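Beta-carbonic anhydrase (Methanothermobacter thermautotrophicus, PDB 1G5C) catalyses the reversible hydration of carbon dioxide to bicarbonate, using a zinc ion bound in a beta-class carbonic anhydrase fold. Local coordinates at residues Cys28-Met33 with Lys53-Ala58; Cys32-Leu37 with Val85-Cys90; Ala58-Asp63 with Glu130-Gly135; Ala73-Gly78 with Ser142-Glu147; Asp79-Ile84 with Gly150-Ile155. All coordinates share one frame; numbering follows the deposited sequence.

Interaction 1. Residues Cys28-Met33 with Lys53-Ala58. With ZN (zinc ion), chain G.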
# COMPACT_ATOMS: atom_id res chain seq x y z
N CYS A 28 -0.27 -11.76 -1.68
CA CYS A 28 0.09 -10.37 -1.43
C CYS A 28 0.81 -9.91 -2.69
O CYS A 28 1.78 -10.55 -3.13
CB CYS A 28 1.03 -10.20 -0.24
SG CYS A 28 1.55 -8.45 -0.08
N ILE A 29 0.33 -8.82 -3.28
CA ILE A 29 0.92 -8.27 -4.49
C ILE A 29 1.65 -6.98 -4.12
O ILE A 29 1.12 -6.12 -3.40
CB ILE A 29 -0.16 -7.90 -5.56
CG1 ILE A 29 -1.09 -9.09 -5.86
CG2 ILE A 29 0.51 -7.42 -6.83
CD1 ILE A 29 -0.44 -10.22 -6.64
N ILE A 30 2.87 -6.83 -4.62
CA ILE A 30 3.64 -5.62 -4.39
C ILE A 30 3.86 -5.00 -5.78
O ILE A 30 4.42 -5.65 -6.68
CB ILE A 30 5.01 -5.92 -3.73
CG1 ILE A 30 4.79 -6.46 -2.31
CG2 ILE A 30 5.86 -4.66 -3.66
CD1 ILE A 30 6.02 -7.04 -1.64
N THR A 31 3.40 -3.77 -5.98
CA THR A 31 3.57 -3.13 -7.27
C THR A 31 3.74 -1.61 -7.18
O THR A 31 3.97 -1.07 -6.08
CB THR A 31 2.40 -3.53 -8.24
OG1 THR A 31 2.72 -3.11 -9.58
CG2 THR A 31 1.06 -2.90 -7.77
N CYS A 32 3.65 -0.93 -8.31
CA CYS A 32 3.87 0.51 -8.35
C CYS A 32 2.59 1.33 -8.24
O CYS A 32 1.49 0.82 -8.47
CB CYS A 32 4.64 0.88 -9.64
SG CYS A 32 5.14 2.63 -9.77
N MET A 33 2.75 2.63 -7.95
CA MET A 33 1.61 3.54 -7.80
C MET A 33 1.10 4.09 -9.14
O MET A 33 0.10 4.84 -9.19
CB MET A 33 1.99 4.70 -6.87
CG MET A 33 3.02 5.64 -7.47
SD MET A 33 3.66 6.87 -6.33
CE MET A 33 2.44 8.06 -6.41
N LYS A 53 -3.97 -8.98 -1.01
CA LYS A 53 -3.62 -7.80 -0.23
C LYS A 53 -2.70 -7.06 -1.19
O LYS A 53 -1.86 -7.69 -1.85
CB LYS A 53 -2.85 -8.19 1.04
CG LYS A 53 -3.73 -8.70 2.19
CD LYS A 53 -4.45 -9.99 1.82
CE LYS A 53 -5.22 -10.55 2.99
NZ LYS A 53 -6.12 -11.65 2.60
N VAL A 54 -2.83 -5.74 -1.29
CA VAL A 54 -2.03 -5.01 -2.27
C VAL A 54 -1.20 -3.86 -1.69
O VAL A 54 -1.73 -2.96 -1.05
CB VAL A 54 -2.94 -4.45 -3.41
CG1 VAL A 54 -2.10 -3.79 -4.52
CG2 VAL A 54 -3.77 -5.58 -4.02
N ILE A 55 0.11 -3.92 -1.93
CA ILE A 55 1.03 -2.88 -1.46
C ILE A 55 1.51 -2.11 -2.69
O ILE A 55 1.83 -2.71 -3.72
CB ILE A 55 2.23 -3.51 -0.75
CG1 ILE A 55 1.74 -4.29 0.47
CG2 ILE A 55 3.24 -2.42 -0.33
CD1 ILE A 55 2.80 -5.21 1.12
N LYS A 56 1.55 -0.78 -2.60
CA LYS A 56 1.99 0.04 -3.73
C LYS A 56 2.78 1.26 -3.28
O LYS A 56 2.40 1.95 -2.33
CB LYS A 56 0.79 0.56 -4.55
CG LYS A 56 -0.04 -0.50 -5.29
CD LYS A 56 -1.17 0.16 -6.11
CE LYS A 56 -1.95 -0.84 -6.95
NZ LYS A 56 -2.84 -0.12 -7.95
N ASN A 57 3.89 1.53 -3.96
CA ASN A 57 4.70 2.70 -3.66
C ASN A 57 5.34 3.12 -4.98
O ASN A 57 5.06 2.52 -6.02
CB ASN A 57 5.75 2.41 -2.58
CG ASN A 57 6.83 1.41 -3.03
OD1 ASN A 57 6.93 1.04 -4.21
ND2 ASN A 57 7.65 0.99 -2.09
N ALA A 58 6.19 4.15 -4.96
CA ALA A 58 6.79 4.60 -6.21
C ALA A 58 7.87 3.65 -6.72
O ALA A 58 8.94 3.53 -6.11
CB ALA A 58 7.37 6.02 -6.03
ZN ZN G . 6.09 2.62 -11.98
O HOH W 1 -1.12 1.58 -9.36
O HOH W 2 5.53 4.28 -13.00
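Thr31 and Lys56 lie side by side and point the same way from neighbouring strands, with Thr31 CG2 resting 3.6 Å from Lys56 CG. Thr31 OG1 is anti to the backbone N (chi1 -168°), which turns the methyl onto the lysine while the hydroxyl bonds to Val85 O on the next strand. The extended lysine runs past Cys32, its CD 3.6 Å from Cys32 O, and water 1 bridges Lys56 NZ to that same carbonyl. On the sheet face carrying Cys28, Ile30 and Ile55, Ile55 CD1 touches both of the others, 3.7 Å from Cys28 SG and 4.2 Å from Ile30 CG1; Ile30 and Ile55 lie alongside each other. The parallel backbones themselves are joined by nearly straight bonds, such as Ile55 N to Ile29 O at 2.8 Å. Towards the C-terminal ends the pairing slackens, and both Asn57 N to Thr31 O and Met33 N to Asn57 O are weak. Here Cys32 turns from its neighbour and its SG binds zinc at 2.4 Å. Strand 27-32, helix 40-45 and strand 53-57 form a beta-alpha-beta unit, and the metal site sits at the C-terminal edge of its parallel strands.

Interaction 2. Residues Cys32-Leu37 with Val85-Cys90. With ZN (zinc ion), chain G.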
# COMPACT_ATOMS: atom_id res chain seq x y z
N CYS A 32 3.65 -0.93 -8.31
CA CYS A 32 3.87 0.51 -8.35
C CYS A 32 2.59 1.33 -8.24
O CYS A 32 1.49 0.82 -8.47
CB CYS A 32 4.64 0.88 -9.64
SG CYS A 32 5.14 2.63 -9.77
N MET A 33 2.75 2.63 -7.95
CA MET A 33 1.61 3.54 -7.80
C MET A 33 1.10 4.09 -9.14
O MET A 33 0.10 4.84 -9.19
CB MET A 33 1.99 4.70 -6.87
CG MET A 33 3.02 5.64 -7.47
SD MET A 33 3.66 6.87 -6.33
CE MET A 33 2.44 8.06 -6.41
N ASP A 34 1.80 3.72 -10.21
CA ASP A 34 1.48 4.14 -11.58
C ASP A 34 -0.02 4.00 -11.87
O ASP A 34 -0.62 2.94 -11.66
CB ASP A 34 2.29 3.30 -12.59
CG ASP A 34 2.39 3.97 -13.96
OD1 ASP A 34 1.37 4.00 -14.69
OD2 ASP A 34 3.46 4.50 -14.28
N SER A 35 -0.63 5.07 -12.38
CA SER A 35 -2.07 5.07 -12.66
C SER A 35 -2.52 4.12 -13.75
O SER A 35 -3.71 3.75 -13.80
CB SER A 35 -2.57 6.49 -13.01
OG SER A 35 -2.14 6.88 -14.30
N ARG A 36 -1.60 3.69 -14.62
CA ARG A 36 -1.98 2.78 -15.69
C ARG A 36 -2.16 1.34 -15.21
O ARG A 36 -2.63 0.47 -15.98
CB ARG A 36 -0.93 2.83 -16.80
CG ARG A 36 -0.86 4.19 -17.47
CD ARG A 36 0.34 4.27 -18.35
NE ARG A 36 1.55 4.41 -17.55
CZ ARG A 36 2.78 4.48 -18.06
NH1 ARG A 36 2.98 4.40 -19.38
NH2 ARG A 36 3.80 4.63 -17.24
N LEU A 37 -1.80 1.07 -13.97
CA LEU A 37 -1.96 -0.27 -13.41
C LEU A 37 -3.35 -0.44 -12.81
O LEU A 37 -3.79 -1.56 -12.56
CB LEU A 37 -0.91 -0.53 -12.32
CG LEU A 37 0.52 -0.69 -12.85
CD1 LEU A 37 1.54 -0.65 -11.71
CD2 LEU A 37 0.60 -2.01 -13.62
N VAL A 85 5.27 -7.11 -8.73
CA VAL A 85 4.98 -6.88 -10.13
C VAL A 85 5.49 -5.51 -10.58
O VAL A 85 4.93 -4.45 -10.20
CB VAL A 85 3.46 -6.97 -10.44
CG1 VAL A 85 3.21 -6.79 -11.95
CG2 VAL A 85 2.90 -8.32 -9.99
N GLY A 86 6.59 -5.50 -11.33
CA GLY A 86 7.08 -4.24 -11.84
C GLY A 86 6.38 -4.03 -13.17
O GLY A 86 5.59 -4.88 -13.59
N HIS A 87 6.65 -2.93 -13.85
CA HIS A 87 6.00 -2.71 -15.13
C HIS A 87 6.90 -1.92 -16.05
O HIS A 87 7.77 -1.18 -15.60
CB HIS A 87 4.67 -1.95 -14.95
CG HIS A 87 4.85 -0.55 -14.45
ND1 HIS A 87 4.96 0.53 -15.30
CD2 HIS A 87 4.99 -0.06 -13.20
CE1 HIS A 87 5.17 1.62 -14.59
NE2 HIS A 87 5.19 1.30 -13.31
N THR A 88 6.68 -2.06 -17.35
CA THR A 88 7.49 -1.34 -18.33
C THR A 88 7.12 0.13 -18.28
O THR A 88 6.00 0.49 -17.88
CB THR A 88 7.23 -1.86 -19.75
OG1 THR A 88 5.83 -1.77 -20.03
CG2 THR A 88 7.67 -3.30 -19.91
N ASP A 89 8.05 0.97 -18.69
CA ASP A 89 7.88 2.42 -18.72
C ASP A 89 7.57 2.99 -17.33
O ASP A 89 6.64 3.80 -17.17
CB ASP A 89 6.79 2.83 -19.72
CG ASP A 89 6.76 4.33 -19.97
OD1 ASP A 89 7.84 4.94 -19.96
OD2 ASP A 89 5.68 4.90 -20.19
N CYS A 90 8.34 2.56 -16.34
CA CYS A 90 8.16 3.03 -14.97
C CYS A 90 8.88 4.37 -14.82
O CYS A 90 8.28 5.38 -14.44
CB CYS A 90 8.73 2.02 -13.98
SG CYS A 90 8.46 2.45 -12.24
ZN ZN G . 6.09 2.62 -11.98
O HOH W 2 5.53 4.28 -13.00
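Asp34 OD1, on a side chain that crosses that of His87 at about a right angle, is gripped twice by Arg36. The backbone N of Arg36 reaches its anti lone pair, making an Asx turn, and Arg36 NE meets Asp34 OD1 on its syn side at 2.9 Å. Arg36 NH2 takes the second oxygen, Asp34 OD2, at 3.0 Å, so the guanidinium holds the carboxylate side-on and limits its rotation. Its far end clasps the other segment: Arg36 NH1 forms a salt bridge with Asp89 OD2 (2.9 Å), and Arg36 NH2 also bonds Asp89 O. The guanidinium and Asp89 carboxylate planes stand 84° apart. Asp34 is thereby positioned beside the metal, its OD2 accepting from water 2, a zinc ligand, though the modelled separation is suspiciously short. His87 NE2 binds zinc at 2.1 Å and Cys90 SG at 2.4 Å, completing the site with Cys32 and the water. His87 ND1 is tied back to Thr88 O, which helps fix the ring's rotation, while Leu37 CD1 packs 3.8 Å from His87 CD2. The loop 32-37 leads from strand 27-32 to helix 40-45, and Leu37 and His87 both rest on Ile156 of strand 150-156, next to strand 81-87.

Interaction 3. Residues Ala58-Asp63 with Glu130-Gly135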
# COMPACT_ATOMS: atom_id res chain seq x y z
N ALA A 58 6.19 4.15 -4.96
CA ALA A 58 6.79 4.60 -6.21
C ALA A 58 7.87 3.65 -6.72
O ALA A 58 8.94 3.53 -6.11
CB ALA A 58 7.37 6.02 -6.03
N GLY A 59 7.60 2.96 -7.83
CA GLY A 59 8.57 2.04 -8.41
C GLY A 59 8.61 0.64 -7.85
O GLY A 59 9.52 -0.13 -8.19
N ASN A 60 7.63 0.28 -7.02
CA ASN A 60 7.57 -1.03 -6.38
C ASN A 60 8.93 -1.46 -5.85
O ASN A 60 9.44 -2.56 -6.13
CB ASN A 60 6.98 -2.11 -7.30
CG ASN A 60 7.67 -2.19 -8.66
OD1 ASN A 60 7.32 -1.47 -9.58
ND2 ASN A 60 8.64 -3.07 -8.77
N ILE A 61 9.52 -0.57 -5.07
CA ILE A 61 10.82 -0.81 -4.45
C ILE A 61 10.58 -1.37 -3.05
O ILE A 61 9.80 -0.82 -2.28
CB ILE A 61 11.60 0.50 -4.34
CG1 ILE A 61 11.90 1.02 -5.73
CG2 ILE A 61 12.89 0.28 -3.52
CD1 ILE A 61 12.52 2.41 -5.73
N VAL A 62 11.25 -2.47 -2.73
CA VAL A 62 11.08 -3.10 -1.43
C VAL A 62 11.94 -2.41 -0.37
O VAL A 62 13.16 -2.59 -0.33
CB VAL A 62 11.46 -4.60 -1.50
CG1 VAL A 62 11.33 -5.23 -0.12
CG2 VAL A 62 10.57 -5.31 -2.50
N ASP A 63 11.31 -1.59 0.46
CA ASP A 63 12.01 -0.89 1.53
C ASP A 63 11.44 -1.41 2.85
O ASP A 63 10.65 -2.36 2.86
CB ASP A 63 11.83 0.63 1.40
CG ASP A 63 10.36 1.05 1.44
OD1 ASP A 63 10.08 2.28 1.37
OD2 ASP A 63 9.49 0.17 1.54
N GLU A 130 15.60 -5.40 -13.09
CA GLU A 130 16.56 -5.60 -12.02
C GLU A 130 15.97 -5.15 -10.68
O GLU A 130 16.27 -5.71 -9.63
CB GLU A 130 17.86 -4.85 -12.31
CG GLU A 130 17.69 -3.42 -12.76
CD GLU A 130 19.01 -2.80 -13.24
OE1 GLU A 130 19.78 -2.31 -12.39
OE2 GLU A 130 19.27 -2.83 -14.46
N ASN A 131 15.14 -4.12 -10.71
CA ASN A 131 14.51 -3.66 -9.47
C ASN A 131 13.63 -4.76 -8.89
O ASN A 131 13.60 -4.97 -7.67
CB ASN A 131 13.68 -2.41 -9.73
CG ASN A 131 12.98 -1.94 -8.50
OD1 ASN A 131 13.62 -1.67 -7.49
ND2 ASN A 131 11.65 -1.83 -8.57
N VAL A 132 12.91 -5.47 -9.76
CA VAL A 132 12.06 -6.57 -9.30
C VAL A 132 12.89 -7.72 -8.67
O VAL A 132 12.58 -8.21 -7.57
CB VAL A 132 11.21 -7.15 -10.45
CG1 VAL A 132 10.55 -8.45 -10.00
CG2 VAL A 132 10.12 -6.14 -10.88
N ILE A 133 13.93 -8.15 -9.38
CA ILE A 133 14.80 -9.21 -8.89
C ILE A 133 15.40 -8.80 -7.56
O ILE A 133 15.49 -9.59 -6.63
CB ILE A 133 15.95 -9.50 -9.90
CG1 ILE A 133 15.37 -10.10 -11.19
CG2 ILE A 133 16.97 -10.47 -9.28
CD1 ILE A 133 14.68 -11.41 -10.97
N GLU A 134 15.81 -7.54 -7.47
CA GLU A 134 16.40 -7.02 -6.25
C GLU A 134 15.36 -7.07 -5.11
O GLU A 134 15.69 -7.40 -3.97
CB GLU A 134 16.84 -5.57 -6.48
CG GLU A 134 17.40 -4.87 -5.25
CD GLU A 134 18.55 -5.64 -4.61
OE1 GLU A 134 19.42 -6.14 -5.36
OE2 GLU A 134 18.59 -5.72 -3.36
N GLY A 135 14.10 -6.75 -5.43
CA GLY A 135 13.06 -6.79 -4.41
C GLY A 135 12.85 -8.21 -3.93
O GLY A 135 12.63 -8.45 -2.75
O HOH W 3 11.35 -4.63 -6.04
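In the loop that joins strand 53-57 to helix 64-77, the carbonyls of Gly59 and Asn60 face Asn131 on helix 128-141. A chi1 of 178° swings the Asn131 amide away from its own backbone N and off the helix to the loop, where ND2 makes two weak bonds: to Gly59 O at 2.8 Å with a strongly bent angle of 115°, and to Asn60 O at 3.4 Å. Water 3 gives Asn60 O a further partner, donating both to it and to Asn131 O, each at 2.8 Å, and so supplements the weak side-chain bonds. The amide planes of Asn60 and Asn131 are turned 51° apart. This strand-to-helix loop passes close to the active site, with Gly59 about 4 Å from the zinc at nearest approach, and it ends in a helix N-cap, Asp63 OD2 accepting from Val66 N. Next along the loop from Asn60, Ile61 comes across Asn131 at about a right angle and sets its CG1 3.6 Å from Asn131 OD1. One helical turn on, Val62 CG2 approaches Gly135 CA to 3.5 Å, a closeness possible because the helix offers no side chain at that point.

Interaction 4. Residues Ala73-Gly78 with Ser142-Glu147. With CA (calcium ion), chain H.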
# COMPACT_ATOMS: atom_id res chain seq x y z
N ALA A 73 0.77 -8.88 6.48
CA ALA A 73 -0.03 -9.74 5.63
C ALA A 73 0.23 -11.22 5.95
O ALA A 73 -0.69 -12.03 5.99
CB ALA A 73 0.28 -9.45 4.19
N ILE A 74 1.50 -11.56 6.19
CA ILE A 74 1.86 -12.94 6.49
C ILE A 74 1.38 -13.43 7.87
O ILE A 74 0.67 -14.43 7.98
CB ILE A 74 3.39 -13.15 6.41
CG1 ILE A 74 3.90 -12.85 4.99
CG2 ILE A 74 3.75 -14.57 6.80
CD1 ILE A 74 5.41 -12.73 4.86
N TYR A 75 1.74 -12.71 8.92
CA TYR A 75 1.39 -13.15 10.26
C TYR A 75 -0.05 -12.92 10.71
O TYR A 75 -0.60 -13.73 11.47
CB TYR A 75 2.38 -12.53 11.26
CG TYR A 75 3.82 -12.84 10.90
CD1 TYR A 75 4.75 -11.82 10.69
CD2 TYR A 75 4.24 -14.17 10.74
CE1 TYR A 75 6.05 -12.12 10.31
CE2 TYR A 75 5.54 -14.48 10.36
CZ TYR A 75 6.44 -13.45 10.14
OH TYR A 75 7.72 -13.77 9.73
N ALA A 76 -0.66 -11.84 10.26
CA ALA A 76 -2.03 -11.53 10.65
C ALA A 76 -3.07 -12.05 9.68
O ALA A 76 -4.19 -12.38 10.08
CB ALA A 76 -2.19 -10.02 10.80
N LEU A 77 -2.71 -12.14 8.40
CA LEU A 77 -3.66 -12.55 7.38
C LEU A 77 -3.37 -13.86 6.67
O LEU A 77 -4.02 -14.18 5.69
CB LEU A 77 -3.80 -11.41 6.36
CG LEU A 77 -4.35 -10.10 6.97
CD1 LEU A 77 -4.14 -8.91 6.02
CD2 LEU A 77 -5.84 -10.30 7.28
N GLY A 78 -2.39 -14.60 7.17
CA GLY A 78 -2.06 -15.89 6.58
C GLY A 78 -1.47 -15.92 5.17
O GLY A 78 -1.52 -16.95 4.51
N SER A 142 15.13 -11.20 4.18
CA SER A 142 14.65 -10.62 5.42
C SER A 142 14.26 -11.60 6.50
O SER A 142 13.52 -12.55 6.26
CB SER A 142 13.46 -9.68 5.15
OG SER A 142 12.87 -9.26 6.38
N PRO A 143 14.78 -11.40 7.73
CA PRO A 143 14.45 -12.28 8.85
C PRO A 143 12.96 -12.20 9.22
O PRO A 143 12.46 -13.02 10.00
CB PRO A 143 15.37 -11.78 9.97
CG PRO A 143 15.61 -10.33 9.61
CD PRO A 143 15.80 -10.40 8.11
N LEU A 144 12.24 -11.23 8.65
CA LEU A 144 10.80 -11.09 8.90
C LEU A 144 10.00 -11.93 7.91
O LEU A 144 8.81 -12.18 8.11
CB LEU A 144 10.37 -9.63 8.74
CG LEU A 144 10.43 -8.75 9.98
CD1 LEU A 144 10.05 -7.32 9.62
CD2 LEU A 144 9.48 -9.31 11.03
N ILE A 145 10.64 -12.35 6.83
CA ILE A 145 9.96 -13.16 5.82
C ILE A 145 10.39 -14.63 5.94
O ILE A 145 11.54 -14.97 5.63
CB ILE A 145 10.29 -12.64 4.40
CG1 ILE A 145 10.05 -11.13 4.31
CG2 ILE A 145 9.45 -13.38 3.37
CD1 ILE A 145 8.62 -10.67 4.67
N PRO A 146 9.49 -15.52 6.39
CA PRO A 146 9.83 -16.94 6.53
C PRO A 146 10.10 -17.56 5.17
O PRO A 146 9.46 -17.18 4.17
CB PRO A 146 8.59 -17.56 7.19
CG PRO A 146 7.95 -16.40 7.90
CD PRO A 146 8.14 -15.25 6.93
N GLU A 147 11.03 -18.51 5.11
CA GLU A 147 11.33 -19.14 3.83
C GLU A 147 10.16 -19.96 3.34
O GLU A 147 10.09 -20.26 2.18
CB GLU A 147 12.60 -19.98 3.89
CG GLU A 147 13.85 -19.13 3.94
CD GLU A 147 15.13 -19.94 3.83
OE1 GLU A 147 15.06 -21.18 3.98
OE2 GLU A 147 16.20 -19.32 3.61
CA CA H . 10.52 -21.88 0.42
O HOH W 4 9.35 -19.84 -0.74
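Tyr75, near the C-terminal end of helix 64-77, reaches over to the loop that carries the chain from helix 128-141 to strand 150-156, and its hydroxyl donates to Leu144 O. The modelled 2.5 Å between Tyr75 OH and Leu144 O is very short and should be read with reserve; the donor stands well above the carbonyl plane, 47° out of it. That loop opens with a type I beta turn from Ser142 to Ile145, stiffened by an ST turn in which Leu144 N bonds Ser142 OG at 3.1 Å, so the carbonyl is presented by a hydrogen-bonded turn. The tight part lies around the phenol. Pro146 comes from the opposite direction to the tyrosine, its CD 3.2 Å from Tyr75 OH and its CG 3.9 Å from Tyr75 CE2. Beside them Ile74 crosses Ile145 at about a right angle, meeting it through the two CD1 methyls at 3.8 Å. At the CE1 edge of the ring the packing is looser, and Leu144 CD2 comes only to 4.5 Å from Tyr75 CE1. Val109 and Val113 of the second subunit also pack here, on Tyr75 and Leu144 respectively. The solvent side is at Glu147, which is exposed; its backbone O binds a calcium ion at 2.4 Å, with water 4 on the same ion.

Interaction 5. Residues Asp79-Ile84 with Gly150-Ile155. Unlike the reference sequence in segment 79-84: Asp79 (reference Val).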
# COMPACT_ATOMS: atom_id res chain seq x y z
N ASP A 79 -0.91 -14.81 4.70
CA ASP A 79 -0.33 -14.82 3.36
C ASP A 79 0.86 -15.76 3.27
O ASP A 79 1.73 -15.76 4.15
CB ASP A 79 0.09 -13.40 2.96
CG ASP A 79 -1.09 -12.54 2.62
OD1 ASP A 79 -0.96 -11.31 2.63
OD2 ASP A 79 -2.16 -13.11 2.34
N ASN A 80 0.88 -16.57 2.23
CA ASN A 80 1.97 -17.52 2.06
C ASN A 80 2.57 -17.40 0.67
O ASN A 80 3.39 -18.21 0.27
CB ASN A 80 1.47 -18.96 2.32
CG ASN A 80 0.37 -19.40 1.38
OD1 ASN A 80 0.29 -18.94 0.24
ND2 ASN A 80 -0.48 -20.31 1.85
N GLU A 81 2.16 -16.37 -0.06
CA GLU A 81 2.70 -16.13 -1.40
C GLU A 81 2.72 -14.64 -1.70
O GLU A 81 1.70 -13.94 -1.58
CB GLU A 81 1.85 -16.86 -2.45
CG GLU A 81 2.29 -16.63 -3.90
CD GLU A 81 1.72 -17.67 -4.85
OE1 GLU A 81 0.60 -18.17 -4.60
OE2 GLU A 81 2.39 -18.00 -5.86
N ILE A 82 3.89 -14.15 -2.09
CA ILE A 82 4.05 -12.73 -2.41
C ILE A 82 4.52 -12.62 -3.86
O ILE A 82 5.40 -13.37 -4.28
CB ILE A 82 5.12 -12.07 -1.51
CG1 ILE A 82 4.71 -12.18 -0.04
CG2 ILE A 82 5.30 -10.60 -1.92
CD1 ILE A 82 5.78 -11.71 0.93
N ILE A 83 3.95 -11.68 -4.60
CA ILE A 83 4.33 -11.45 -5.99
C ILE A 83 4.65 -9.98 -6.21
O ILE A 83 3.77 -9.11 -6.06
CB ILE A 83 3.18 -11.83 -6.99
CG1 ILE A 83 2.75 -13.27 -6.80
CG2 ILE A 83 3.67 -11.64 -8.43
CD1 ILE A 83 1.52 -13.68 -7.66
N ILE A 84 5.90 -9.69 -6.55
CA ILE A 84 6.25 -8.32 -6.85
C ILE A 84 5.96 -8.19 -8.33
O ILE A 84 6.33 -9.09 -9.11
CB ILE A 84 7.75 -8.03 -6.60
CG1 ILE A 84 8.07 -8.21 -5.10
CG2 ILE A 84 8.09 -6.61 -7.09
CD1 ILE A 84 9.58 -8.10 -4.76
N GLY A 150 6.30 -18.17 -0.48
CA GLY A 150 6.75 -18.13 -1.86
C GLY A 150 6.85 -16.68 -2.32
O GLY A 150 5.92 -15.91 -2.12
N VAL A 151 7.98 -16.31 -2.93
CA VAL A 151 8.18 -14.93 -3.40
C VAL A 151 8.54 -14.95 -4.88
O VAL A 151 9.57 -15.52 -5.29
CB VAL A 151 9.29 -14.23 -2.59
CG1 VAL A 151 9.40 -12.77 -3.00
CG2 VAL A 151 8.97 -14.33 -1.10
N HIS A 152 7.66 -14.36 -5.69
CA HIS A 152 7.82 -14.34 -7.14
C HIS A 152 8.03 -12.94 -7.67
O HIS A 152 7.60 -11.96 -7.05
CB HIS A 152 6.58 -14.96 -7.79
CG HIS A 152 6.16 -16.27 -7.18
ND1 HIS A 152 6.88 -17.43 -7.34
CD2 HIS A 152 5.09 -16.59 -6.40
CE1 HIS A 152 6.28 -18.41 -6.69
NE2 HIS A 152 5.19 -17.93 -6.12
N GLY A 153 8.70 -12.84 -8.81
CA GLY A 153 8.95 -11.55 -9.41
C GLY A 153 8.47 -11.58 -10.85
O GLY A 153 8.82 -12.48 -11.60
N LEU A 154 7.67 -10.58 -11.23
CA LEU A 154 7.12 -10.49 -12.57
C LEU A 154 7.21 -9.06 -13.04
O LEU A 154 7.36 -8.15 -12.23
CB LEU A 154 5.63 -10.87 -12.58
CG LEU A 154 5.14 -12.19 -11.98
CD1 LEU A 154 3.61 -12.27 -12.07
CD2 LEU A 154 5.77 -13.35 -12.71
N ILE A 155 7.14 -8.88 -14.35
CA ILE A 155 7.09 -7.55 -14.90
C ILE A 155 5.93 -7.57 -15.90
O ILE A 155 5.80 -8.52 -16.70
CB ILE A 155 8.39 -7.11 -15.58
CG1 ILE A 155 8.24 -5.66 -16.05
CG2 ILE A 155 8.72 -8.03 -16.74
CD1 ILE A 155 9.54 -4.98 -16.44
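Glu81 reaches diagonally to His152 across neighbouring parallel strands, 81-87 and 150-156, of the central sheet. Backbone bonds do most of the joining. They start just ahead of strand 81-87, where Gly150 N donates to Asn80 O, and then alternate between the two strands: Ile82 N to Gly150 O at 2.7 Å, His152 N to Ile82 O at 2.8 Å, Ile84 N to His152 O and Leu154 N to Ile84 O, the last two both 2.9 Å. The C-alpha hydrogens of Glu81 and Val151 add contacts to the carbonyls of Gly150 and Ile82. Polar side-chain contact is limited to one weak bond, His152 NE2 to Glu81 OE2, 2.8 Å long but bent to 116°. The extended chain of Glu81 lies at the edge of the imidazole, and carboxylate and ring planes are 59° apart. Both ring nitrogens have partners near the C-terminus: ND1 bonds Asp169 N, and NE2 also bonds Glu170 OE2, so two carboxylate oxygens, Glu81 OE2 and Glu170 OE2, lie close together there. Apolar contacts lie on each face. Ile82 and Ile84 turn with Val151 to the side covered by Leu139 of helix 128-141, while on the His152 side Ile83 CG2 meets Leu154 CD1 at 3.7 Å.

In the fold
Interactions 1 and 5 are two strand pairs of one sheet, joined where strands 27-32 and 81-87 pair directly, with Ile30 N 2.8 Å from Ile83 O; the two contacts' centres lie about 11 Å apart. Interaction 2 grows from the C-terminal ends of those two strands. It shares Cys32 with interaction 1, and the zinc belongs to both. Interaction 3 shares Ala58 with interaction 1 and closes in on the same metal ligand, Gly59 N lying 3.1 Å from Cys32 SG; it also packs against interaction 5, where Val62 CG2 is 3.7 Å from Ile84 CD1. Interaction 4 lies at the other end, its centre about 25 Å from that of interaction 2, but touches interaction 5 through Ile74 and Asp79.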